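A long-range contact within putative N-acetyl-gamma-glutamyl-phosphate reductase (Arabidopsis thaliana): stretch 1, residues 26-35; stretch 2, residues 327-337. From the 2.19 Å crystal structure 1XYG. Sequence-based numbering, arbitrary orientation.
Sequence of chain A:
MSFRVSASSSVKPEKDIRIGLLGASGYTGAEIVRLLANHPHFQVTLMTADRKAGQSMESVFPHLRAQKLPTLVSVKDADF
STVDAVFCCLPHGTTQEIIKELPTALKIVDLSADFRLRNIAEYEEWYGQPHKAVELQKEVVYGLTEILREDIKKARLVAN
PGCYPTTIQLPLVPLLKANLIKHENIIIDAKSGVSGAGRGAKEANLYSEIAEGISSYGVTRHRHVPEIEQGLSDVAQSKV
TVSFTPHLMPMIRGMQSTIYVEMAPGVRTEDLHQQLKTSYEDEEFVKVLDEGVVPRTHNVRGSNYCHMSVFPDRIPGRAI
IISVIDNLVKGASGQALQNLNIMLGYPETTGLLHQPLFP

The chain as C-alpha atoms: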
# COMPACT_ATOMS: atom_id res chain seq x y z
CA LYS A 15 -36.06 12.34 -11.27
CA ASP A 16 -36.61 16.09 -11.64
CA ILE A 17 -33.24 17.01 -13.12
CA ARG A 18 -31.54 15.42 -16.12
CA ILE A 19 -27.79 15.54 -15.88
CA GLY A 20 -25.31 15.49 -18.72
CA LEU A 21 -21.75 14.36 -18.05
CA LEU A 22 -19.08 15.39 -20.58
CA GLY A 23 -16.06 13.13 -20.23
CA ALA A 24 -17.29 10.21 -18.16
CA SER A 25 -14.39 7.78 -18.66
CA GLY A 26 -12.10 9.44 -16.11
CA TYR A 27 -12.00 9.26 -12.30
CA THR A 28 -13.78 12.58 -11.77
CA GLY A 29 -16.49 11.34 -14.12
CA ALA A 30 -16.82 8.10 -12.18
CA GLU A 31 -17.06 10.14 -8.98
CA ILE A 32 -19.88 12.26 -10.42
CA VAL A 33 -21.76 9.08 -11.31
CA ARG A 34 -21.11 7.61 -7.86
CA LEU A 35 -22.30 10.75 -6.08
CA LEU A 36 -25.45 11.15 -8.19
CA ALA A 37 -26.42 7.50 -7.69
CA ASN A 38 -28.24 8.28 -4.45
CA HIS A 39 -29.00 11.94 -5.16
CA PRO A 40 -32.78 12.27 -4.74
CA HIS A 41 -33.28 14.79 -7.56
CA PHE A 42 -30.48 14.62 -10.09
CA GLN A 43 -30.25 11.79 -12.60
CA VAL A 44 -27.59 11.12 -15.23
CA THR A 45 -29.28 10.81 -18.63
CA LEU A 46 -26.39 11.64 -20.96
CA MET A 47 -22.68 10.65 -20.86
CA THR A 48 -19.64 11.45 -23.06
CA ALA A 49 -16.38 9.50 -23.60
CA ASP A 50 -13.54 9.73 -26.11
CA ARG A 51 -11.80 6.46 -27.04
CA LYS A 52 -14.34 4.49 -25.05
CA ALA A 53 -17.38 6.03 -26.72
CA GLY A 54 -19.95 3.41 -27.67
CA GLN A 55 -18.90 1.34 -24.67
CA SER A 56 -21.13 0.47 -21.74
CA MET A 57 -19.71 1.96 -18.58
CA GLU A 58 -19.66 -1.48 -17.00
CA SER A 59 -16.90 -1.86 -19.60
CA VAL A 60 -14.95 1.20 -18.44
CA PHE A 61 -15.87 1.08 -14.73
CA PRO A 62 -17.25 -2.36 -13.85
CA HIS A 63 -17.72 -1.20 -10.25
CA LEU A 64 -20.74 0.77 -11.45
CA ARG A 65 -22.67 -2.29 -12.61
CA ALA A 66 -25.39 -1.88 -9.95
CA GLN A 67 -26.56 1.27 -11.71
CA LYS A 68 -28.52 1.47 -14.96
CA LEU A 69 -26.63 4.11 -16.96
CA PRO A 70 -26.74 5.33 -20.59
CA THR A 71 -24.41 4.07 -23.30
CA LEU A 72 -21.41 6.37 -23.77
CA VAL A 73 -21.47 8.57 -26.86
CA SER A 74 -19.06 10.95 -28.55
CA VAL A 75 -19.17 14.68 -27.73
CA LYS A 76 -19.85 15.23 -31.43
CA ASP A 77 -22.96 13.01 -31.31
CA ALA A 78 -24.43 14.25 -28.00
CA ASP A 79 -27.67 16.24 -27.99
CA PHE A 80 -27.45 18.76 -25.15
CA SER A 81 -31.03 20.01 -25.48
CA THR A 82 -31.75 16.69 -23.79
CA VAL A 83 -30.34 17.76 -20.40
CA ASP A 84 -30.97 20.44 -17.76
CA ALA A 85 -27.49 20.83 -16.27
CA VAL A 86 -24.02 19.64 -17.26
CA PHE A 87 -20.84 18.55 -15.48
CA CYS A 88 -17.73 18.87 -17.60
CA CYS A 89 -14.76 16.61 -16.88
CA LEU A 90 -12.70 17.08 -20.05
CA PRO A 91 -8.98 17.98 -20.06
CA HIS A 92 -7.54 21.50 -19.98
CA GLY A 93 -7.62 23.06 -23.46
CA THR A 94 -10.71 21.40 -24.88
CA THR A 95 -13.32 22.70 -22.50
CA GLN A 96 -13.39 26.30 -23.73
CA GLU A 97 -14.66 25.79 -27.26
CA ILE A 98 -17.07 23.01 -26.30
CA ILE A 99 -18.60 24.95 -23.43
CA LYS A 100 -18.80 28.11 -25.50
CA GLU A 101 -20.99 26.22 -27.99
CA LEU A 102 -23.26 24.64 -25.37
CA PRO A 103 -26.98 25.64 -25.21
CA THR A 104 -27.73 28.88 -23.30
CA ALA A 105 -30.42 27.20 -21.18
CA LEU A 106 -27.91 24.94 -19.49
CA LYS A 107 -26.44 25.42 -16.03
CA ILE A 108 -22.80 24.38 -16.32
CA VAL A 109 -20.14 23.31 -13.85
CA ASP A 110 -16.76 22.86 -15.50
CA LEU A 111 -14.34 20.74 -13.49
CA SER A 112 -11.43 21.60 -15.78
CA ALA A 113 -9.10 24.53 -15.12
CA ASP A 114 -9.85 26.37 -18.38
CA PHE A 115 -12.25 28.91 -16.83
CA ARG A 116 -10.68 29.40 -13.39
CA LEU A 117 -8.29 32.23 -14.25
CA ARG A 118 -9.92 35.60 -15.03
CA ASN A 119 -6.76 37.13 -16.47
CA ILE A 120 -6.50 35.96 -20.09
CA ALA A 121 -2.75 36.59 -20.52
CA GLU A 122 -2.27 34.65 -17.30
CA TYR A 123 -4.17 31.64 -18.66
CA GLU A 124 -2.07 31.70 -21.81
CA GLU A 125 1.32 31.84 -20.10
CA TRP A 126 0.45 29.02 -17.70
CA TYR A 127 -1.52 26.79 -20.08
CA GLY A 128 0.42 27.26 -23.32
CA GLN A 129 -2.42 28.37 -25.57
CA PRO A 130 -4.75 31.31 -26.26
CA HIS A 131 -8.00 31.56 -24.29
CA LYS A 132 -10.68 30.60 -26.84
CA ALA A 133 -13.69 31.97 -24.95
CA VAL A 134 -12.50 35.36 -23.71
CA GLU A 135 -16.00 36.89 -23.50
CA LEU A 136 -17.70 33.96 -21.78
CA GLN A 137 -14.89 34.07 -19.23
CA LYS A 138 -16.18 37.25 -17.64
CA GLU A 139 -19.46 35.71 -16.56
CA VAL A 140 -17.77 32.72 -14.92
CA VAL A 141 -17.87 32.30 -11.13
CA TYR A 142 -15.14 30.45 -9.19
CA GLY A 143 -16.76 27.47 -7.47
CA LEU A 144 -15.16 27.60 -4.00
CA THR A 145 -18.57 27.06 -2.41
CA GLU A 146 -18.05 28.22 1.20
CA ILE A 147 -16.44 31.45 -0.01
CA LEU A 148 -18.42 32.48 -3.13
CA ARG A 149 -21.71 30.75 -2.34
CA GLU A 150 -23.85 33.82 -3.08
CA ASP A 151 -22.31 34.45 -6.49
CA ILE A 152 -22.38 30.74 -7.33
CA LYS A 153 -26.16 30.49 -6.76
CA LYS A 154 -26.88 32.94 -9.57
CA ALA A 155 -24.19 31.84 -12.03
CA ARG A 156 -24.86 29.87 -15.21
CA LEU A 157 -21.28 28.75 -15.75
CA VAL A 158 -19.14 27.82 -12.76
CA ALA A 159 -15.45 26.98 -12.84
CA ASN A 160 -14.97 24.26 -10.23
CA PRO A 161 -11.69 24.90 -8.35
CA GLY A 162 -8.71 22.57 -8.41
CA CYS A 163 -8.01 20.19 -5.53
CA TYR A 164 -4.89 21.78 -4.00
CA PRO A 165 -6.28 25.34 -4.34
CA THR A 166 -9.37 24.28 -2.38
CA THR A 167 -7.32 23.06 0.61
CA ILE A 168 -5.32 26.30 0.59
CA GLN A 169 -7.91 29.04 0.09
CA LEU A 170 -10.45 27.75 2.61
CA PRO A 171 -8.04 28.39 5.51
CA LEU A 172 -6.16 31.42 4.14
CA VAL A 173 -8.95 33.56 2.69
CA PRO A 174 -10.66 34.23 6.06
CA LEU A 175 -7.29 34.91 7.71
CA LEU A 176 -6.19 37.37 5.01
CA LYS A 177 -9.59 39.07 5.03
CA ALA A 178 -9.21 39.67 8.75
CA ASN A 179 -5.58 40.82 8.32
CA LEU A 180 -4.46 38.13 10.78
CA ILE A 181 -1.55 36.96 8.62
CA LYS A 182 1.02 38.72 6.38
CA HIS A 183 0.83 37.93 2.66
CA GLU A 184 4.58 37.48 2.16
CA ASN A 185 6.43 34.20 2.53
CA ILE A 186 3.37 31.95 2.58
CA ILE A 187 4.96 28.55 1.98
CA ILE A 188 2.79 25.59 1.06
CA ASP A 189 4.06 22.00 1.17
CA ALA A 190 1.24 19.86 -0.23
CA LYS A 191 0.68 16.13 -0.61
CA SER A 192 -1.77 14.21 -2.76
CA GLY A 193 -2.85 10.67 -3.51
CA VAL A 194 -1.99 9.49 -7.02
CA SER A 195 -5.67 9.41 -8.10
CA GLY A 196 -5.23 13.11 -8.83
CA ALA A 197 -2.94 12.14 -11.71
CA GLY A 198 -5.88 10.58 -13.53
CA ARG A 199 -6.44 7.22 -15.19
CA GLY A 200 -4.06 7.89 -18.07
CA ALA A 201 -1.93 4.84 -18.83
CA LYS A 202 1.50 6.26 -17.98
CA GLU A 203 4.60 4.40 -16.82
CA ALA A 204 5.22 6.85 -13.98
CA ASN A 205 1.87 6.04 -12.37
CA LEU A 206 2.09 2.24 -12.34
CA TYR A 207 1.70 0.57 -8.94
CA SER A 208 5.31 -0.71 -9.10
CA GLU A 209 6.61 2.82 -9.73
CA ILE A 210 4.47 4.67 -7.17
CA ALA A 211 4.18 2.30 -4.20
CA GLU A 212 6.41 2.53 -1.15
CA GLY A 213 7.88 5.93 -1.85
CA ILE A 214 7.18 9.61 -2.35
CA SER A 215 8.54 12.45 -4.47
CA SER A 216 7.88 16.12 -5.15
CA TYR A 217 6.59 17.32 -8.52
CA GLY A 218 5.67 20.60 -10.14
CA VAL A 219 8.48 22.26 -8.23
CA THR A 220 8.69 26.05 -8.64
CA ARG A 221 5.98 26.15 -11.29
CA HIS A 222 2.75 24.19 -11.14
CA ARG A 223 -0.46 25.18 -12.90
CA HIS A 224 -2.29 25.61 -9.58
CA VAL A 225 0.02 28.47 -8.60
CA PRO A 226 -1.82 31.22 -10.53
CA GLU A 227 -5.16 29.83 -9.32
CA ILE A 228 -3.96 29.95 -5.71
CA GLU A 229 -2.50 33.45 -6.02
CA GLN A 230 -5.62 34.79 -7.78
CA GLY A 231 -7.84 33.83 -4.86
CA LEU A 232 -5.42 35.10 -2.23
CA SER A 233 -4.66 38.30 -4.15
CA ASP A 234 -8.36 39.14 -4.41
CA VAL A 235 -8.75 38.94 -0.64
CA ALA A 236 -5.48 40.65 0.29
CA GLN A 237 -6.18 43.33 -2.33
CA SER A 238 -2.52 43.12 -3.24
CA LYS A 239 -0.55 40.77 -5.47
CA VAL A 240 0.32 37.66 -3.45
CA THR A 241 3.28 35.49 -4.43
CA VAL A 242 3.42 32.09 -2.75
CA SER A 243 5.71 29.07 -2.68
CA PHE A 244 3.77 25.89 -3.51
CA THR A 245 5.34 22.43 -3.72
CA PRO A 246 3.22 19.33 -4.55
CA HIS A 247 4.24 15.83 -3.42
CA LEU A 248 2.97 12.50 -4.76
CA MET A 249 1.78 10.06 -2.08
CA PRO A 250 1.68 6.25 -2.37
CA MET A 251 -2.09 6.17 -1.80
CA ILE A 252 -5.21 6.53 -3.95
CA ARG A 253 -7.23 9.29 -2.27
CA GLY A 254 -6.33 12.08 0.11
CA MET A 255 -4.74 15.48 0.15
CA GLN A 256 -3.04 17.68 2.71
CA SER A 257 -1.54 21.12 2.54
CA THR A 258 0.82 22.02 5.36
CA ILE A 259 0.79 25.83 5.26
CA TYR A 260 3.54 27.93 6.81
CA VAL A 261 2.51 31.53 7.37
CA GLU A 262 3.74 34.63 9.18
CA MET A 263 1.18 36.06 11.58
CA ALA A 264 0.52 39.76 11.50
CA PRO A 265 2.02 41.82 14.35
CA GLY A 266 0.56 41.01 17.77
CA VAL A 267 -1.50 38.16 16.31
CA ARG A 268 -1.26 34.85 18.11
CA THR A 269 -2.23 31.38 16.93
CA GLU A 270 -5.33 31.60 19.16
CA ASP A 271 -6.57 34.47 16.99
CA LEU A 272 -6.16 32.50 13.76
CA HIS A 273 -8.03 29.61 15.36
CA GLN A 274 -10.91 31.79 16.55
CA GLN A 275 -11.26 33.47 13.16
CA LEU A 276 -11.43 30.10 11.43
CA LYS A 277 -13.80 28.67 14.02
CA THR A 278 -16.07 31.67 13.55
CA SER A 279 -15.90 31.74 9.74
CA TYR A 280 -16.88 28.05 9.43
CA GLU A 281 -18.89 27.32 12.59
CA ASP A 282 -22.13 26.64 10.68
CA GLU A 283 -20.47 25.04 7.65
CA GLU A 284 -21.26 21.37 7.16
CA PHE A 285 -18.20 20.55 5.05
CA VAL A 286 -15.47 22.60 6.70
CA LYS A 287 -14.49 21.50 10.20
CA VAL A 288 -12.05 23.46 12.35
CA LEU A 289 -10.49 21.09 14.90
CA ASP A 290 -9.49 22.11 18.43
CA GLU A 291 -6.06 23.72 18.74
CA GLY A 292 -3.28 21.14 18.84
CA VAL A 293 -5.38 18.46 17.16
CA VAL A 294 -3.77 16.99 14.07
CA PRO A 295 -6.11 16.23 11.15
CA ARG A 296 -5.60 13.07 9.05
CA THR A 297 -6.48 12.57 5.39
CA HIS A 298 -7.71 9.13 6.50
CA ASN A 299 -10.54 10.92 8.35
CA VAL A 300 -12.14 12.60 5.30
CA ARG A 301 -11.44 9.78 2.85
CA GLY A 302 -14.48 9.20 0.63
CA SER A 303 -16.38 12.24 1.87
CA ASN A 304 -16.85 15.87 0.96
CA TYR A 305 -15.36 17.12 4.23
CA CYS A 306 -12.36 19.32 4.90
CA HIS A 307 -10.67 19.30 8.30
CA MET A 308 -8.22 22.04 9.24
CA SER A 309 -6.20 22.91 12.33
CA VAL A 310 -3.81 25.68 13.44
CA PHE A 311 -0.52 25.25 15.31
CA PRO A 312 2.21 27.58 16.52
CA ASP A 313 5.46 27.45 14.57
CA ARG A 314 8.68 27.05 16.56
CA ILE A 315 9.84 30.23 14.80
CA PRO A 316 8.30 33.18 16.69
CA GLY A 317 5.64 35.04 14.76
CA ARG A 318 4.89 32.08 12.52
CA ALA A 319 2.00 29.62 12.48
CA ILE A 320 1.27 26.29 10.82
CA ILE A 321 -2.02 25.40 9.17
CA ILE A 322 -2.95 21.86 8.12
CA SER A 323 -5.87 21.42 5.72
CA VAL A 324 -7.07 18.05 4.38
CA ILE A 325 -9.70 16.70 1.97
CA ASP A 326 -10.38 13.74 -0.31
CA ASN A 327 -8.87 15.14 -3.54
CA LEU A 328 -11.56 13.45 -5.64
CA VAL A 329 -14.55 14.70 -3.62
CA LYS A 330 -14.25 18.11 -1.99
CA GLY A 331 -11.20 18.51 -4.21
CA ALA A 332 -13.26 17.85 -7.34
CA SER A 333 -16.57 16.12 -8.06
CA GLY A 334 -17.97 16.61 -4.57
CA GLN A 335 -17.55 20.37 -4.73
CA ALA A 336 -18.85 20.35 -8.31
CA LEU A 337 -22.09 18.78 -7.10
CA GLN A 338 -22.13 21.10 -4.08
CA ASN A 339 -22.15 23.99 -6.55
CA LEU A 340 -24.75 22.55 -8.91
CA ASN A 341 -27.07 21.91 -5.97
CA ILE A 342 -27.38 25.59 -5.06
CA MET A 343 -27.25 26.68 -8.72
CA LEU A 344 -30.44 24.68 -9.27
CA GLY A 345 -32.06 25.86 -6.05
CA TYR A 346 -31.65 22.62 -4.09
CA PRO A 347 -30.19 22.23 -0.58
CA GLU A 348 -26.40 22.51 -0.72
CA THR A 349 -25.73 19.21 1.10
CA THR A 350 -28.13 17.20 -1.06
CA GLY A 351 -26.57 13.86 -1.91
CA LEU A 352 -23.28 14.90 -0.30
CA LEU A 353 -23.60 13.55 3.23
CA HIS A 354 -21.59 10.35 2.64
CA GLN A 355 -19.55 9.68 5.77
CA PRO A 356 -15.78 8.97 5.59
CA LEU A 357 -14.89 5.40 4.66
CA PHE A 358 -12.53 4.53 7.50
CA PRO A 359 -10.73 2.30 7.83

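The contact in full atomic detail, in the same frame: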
# COMPACT_ATOMS: atom_id res chain seq x y z
N GLY A 26 -13.16 9.18 -17.07
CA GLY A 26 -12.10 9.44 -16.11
C GLY A 26 -12.58 9.27 -14.67
O GLY A 26 -13.76 9.03 -14.43
N TYR A 27 -11.66 9.41 -13.72
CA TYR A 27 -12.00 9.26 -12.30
C TYR A 27 -12.99 10.30 -11.79
O TYR A 27 -13.85 9.98 -10.97
CB TYR A 27 -10.73 9.30 -11.43
CG TYR A 27 -9.82 8.09 -11.57
CD1 TYR A 27 -10.34 6.81 -11.73
CD2 TYR A 27 -8.42 8.23 -11.52
CE1 TYR A 27 -9.52 5.70 -11.85
CE2 TYR A 27 -7.58 7.12 -11.63
CZ TYR A 27 -8.14 5.86 -11.80
OH TYR A 27 -7.36 4.74 -11.93
N THR A 28 -12.86 11.55 -12.23
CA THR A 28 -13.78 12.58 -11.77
C THR A 28 -15.17 12.28 -12.33
O THR A 28 -16.18 12.54 -11.68
CB THR A 28 -13.33 14.01 -12.19
OG1 THR A 28 -13.17 14.08 -13.60
CG2 THR A 28 -12.01 14.35 -11.52
N GLY A 29 -15.22 11.70 -13.52
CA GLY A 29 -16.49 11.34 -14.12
C GLY A 29 -17.13 10.23 -13.31
O GLY A 29 -18.32 10.27 -13.00
N ALA A 30 -16.33 9.22 -12.96
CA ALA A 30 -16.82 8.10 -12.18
C ALA A 30 -17.35 8.61 -10.84
O ALA A 30 -18.38 8.15 -10.35
CB ALA A 30 -15.70 7.09 -11.95
N GLU A 31 -16.63 9.56 -10.25
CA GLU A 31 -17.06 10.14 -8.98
C GLU A 31 -18.41 10.84 -9.10
O GLU A 31 -19.25 10.74 -8.21
CB GLU A 31 -16.01 11.13 -8.46
CG GLU A 31 -14.84 10.48 -7.73
CD GLU A 31 -15.27 9.74 -6.47
OE1 GLU A 31 -15.72 8.58 -6.57
OE2 GLU A 31 -15.16 10.33 -5.38
N ILE A 32 -18.61 11.56 -10.20
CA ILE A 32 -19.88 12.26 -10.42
C ILE A 32 -20.99 11.21 -10.44
O ILE A 32 -22.00 11.36 -9.76
CB ILE A 32 -19.88 13.03 -11.77
CG1 ILE A 32 -19.04 14.30 -11.65
CG2 ILE A 32 -21.30 13.39 -12.18
CD1 ILE A 32 -19.63 15.34 -10.70
N VAL A 33 -20.78 10.15 -11.21
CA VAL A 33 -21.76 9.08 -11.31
C VAL A 33 -22.01 8.44 -9.96
O VAL A 33 -23.16 8.15 -9.61
CB VAL A 33 -21.29 8.00 -12.32
CG1 VAL A 33 -22.25 6.82 -12.31
CG2 VAL A 33 -21.22 8.60 -13.72
N ARG A 34 -20.95 8.21 -9.18
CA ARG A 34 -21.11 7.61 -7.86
C ARG A 34 -21.94 8.52 -6.95
O ARG A 34 -22.87 8.06 -6.29
CB ARG A 34 -19.76 7.36 -7.20
CG ARG A 34 -19.89 6.81 -5.77
CD ARG A 34 -18.53 6.55 -5.13
NE ARG A 34 -17.77 7.78 -4.93
CZ ARG A 34 -17.94 8.63 -3.92
NH1 ARG A 34 -18.86 8.41 -2.99
NH2 ARG A 34 -17.20 9.73 -3.85
N LEU A 35 -21.60 9.80 -6.92
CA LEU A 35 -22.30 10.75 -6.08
C LEU A 35 -23.78 10.91 -6.44
O LEU A 35 -24.63 10.97 -5.55
CB LEU A 35 -21.62 12.12 -6.13
CG LEU A 35 -20.25 12.21 -5.45
CD1 LEU A 35 -19.66 13.58 -5.71
CD2 LEU A 35 -20.39 11.94 -3.96
N ASN A 327 -9.10 14.40 -2.29
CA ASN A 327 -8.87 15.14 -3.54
C ASN A 327 -9.91 14.92 -4.63
O ASN A 327 -10.15 15.81 -5.44
CB ASN A 327 -7.48 14.81 -4.10
CG ASN A 327 -7.34 13.37 -4.51
OD1 ASN A 327 -7.34 12.48 -3.66
ND2 ASN A 327 -7.24 13.13 -5.82
N LEU A 328 -10.54 13.75 -4.64
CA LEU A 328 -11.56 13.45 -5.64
C LEU A 328 -12.96 13.97 -5.30
O LEU A 328 -13.79 14.15 -6.20
CB LEU A 328 -11.64 11.93 -5.87
CG LEU A 328 -10.45 11.27 -6.57
CD1 LEU A 328 -10.64 9.76 -6.66
CD2 LEU A 328 -10.30 11.89 -7.95
N VAL A 329 -13.22 14.23 -4.02
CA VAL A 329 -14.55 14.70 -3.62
C VAL A 329 -14.59 16.20 -3.41
O VAL A 329 -14.93 16.95 -4.33
CB VAL A 329 -15.04 13.95 -2.35
CG1 VAL A 329 -16.55 14.13 -2.17
CG2 VAL A 329 -14.73 12.47 -2.47
N LYS A 330 -14.24 16.67 -2.22
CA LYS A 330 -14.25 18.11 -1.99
C LYS A 330 -13.21 18.78 -2.89
O LYS A 330 -13.29 19.97 -3.17
CB LYS A 330 -13.98 18.44 -0.52
CG LYS A 330 -13.97 19.93 -0.20
CD LYS A 330 -15.27 20.63 -0.60
CE LYS A 330 -15.27 22.10 -0.19
NZ LYS A 330 -16.50 22.85 -0.60
N GLY A 331 -12.24 17.99 -3.34
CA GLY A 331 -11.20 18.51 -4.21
C GLY A 331 -11.63 18.51 -5.68
O GLY A 331 -10.93 19.06 -6.53
N ALA A 332 -12.78 17.90 -5.97
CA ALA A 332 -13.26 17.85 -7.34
C ALA A 332 -14.77 17.67 -7.51
O ALA A 332 -15.54 18.62 -7.39
CB ALA A 332 -12.52 16.76 -8.12
N SER A 333 -15.18 16.44 -7.81
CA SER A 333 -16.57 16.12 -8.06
C SER A 333 -17.55 16.43 -6.94
O SER A 333 -18.71 16.77 -7.20
CB SER A 333 -16.68 14.66 -8.49
OG SER A 333 -15.93 14.44 -9.67
N GLY A 334 -17.10 16.31 -5.69
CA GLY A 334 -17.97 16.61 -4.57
C GLY A 334 -18.32 18.09 -4.55
O GLY A 334 -19.48 18.47 -4.39
N GLN A 335 -17.31 18.94 -4.71
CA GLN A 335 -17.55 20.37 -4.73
C GLN A 335 -18.37 20.76 -5.96
O GLN A 335 -19.21 21.65 -5.89
CB GLN A 335 -16.22 21.13 -4.72
CG GLN A 335 -16.38 22.64 -4.72
CD GLN A 335 -15.25 23.33 -3.98
OE1 GLN A 335 -15.48 23.98 -2.95
NE2 GLN A 335 -14.03 23.19 -4.48
N ALA A 336 -18.12 20.08 -7.08
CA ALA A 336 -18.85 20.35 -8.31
C ALA A 336 -20.35 20.17 -8.06
O ALA A 336 -21.17 21.00 -8.46
CB ALA A 336 -18.38 19.41 -9.42
N LEU A 337 -20.70 19.07 -7.40
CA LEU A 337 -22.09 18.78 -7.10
C LEU A 337 -22.61 19.78 -6.07
O LEU A 337 -23.76 20.21 -6.15
CB LEU A 337 -22.23 17.35 -6.56
CG LEU A 337 -23.66 16.92 -6.17
CD1 LEU A 337 -24.59 17.10 -7.35
CD2 LEU A 337 -23.64 15.47 -5.72

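The contact turns on a small polar knob: S333, on helix 329-337, which has a wider pi-type turn at 329-333, inserts its side chain among T28, E31, I32 and L35 of the helix 27-35. Its hydroxyl is the donor in the only hydrogen bond between the stretches, S333 OG to T28 O at 2.8 Å. That carbonyl already accepts the helical bond from I32 N (I32 N to T28 O, 3.0 Å), so the serine adds a second donor to it. With chi1 at -60° (m), S333 OG also packs against carbon, 3.5 Å from E31 CB and 3.7 Å from I32 CG1. The small side chain suits the close backbones here: I32 CA and S333 CA lie 5.6 Å apart, and the helix axes, crossing at -47°, approach to 8.9 Å.

Apolar contacts extend the interface on both sides of this knob along the 27-35 helix. Toward its C-terminal end, L35 CB meets L337 CD2 at 3.9 Å, while L35 CD1 approaches G334 CA at 3.7 Å. G334 has no side chain, and an ideal CB there would lie 2.5 Å from V329 CG1, a clash within its own stretch. I32 CD1 reaches A336 CB at 4.4 Å. Near the N-terminal end, T28 CG2 lies 4.2 Å from A332 CB, and Y27 CB lies 4.4 Å from L328 CD2.

The two charged residues at the contact, E31 and R34, are paired within the first stretch. R34 NE donates to E31 OE1 at 2.7 Å and R34 NH2 to E31 OE2 at 2.6 Å, with N-H...acceptor angles of 170° and 166°, a two-pronged salt bridge. V329 packs beside this pair, its CG2 lying 3.6 Å from E31 OE2 and, near the guanidinium plane, 3.9 Å from R34 NH2. Altogether 491 Å² is buried, summed over both sides.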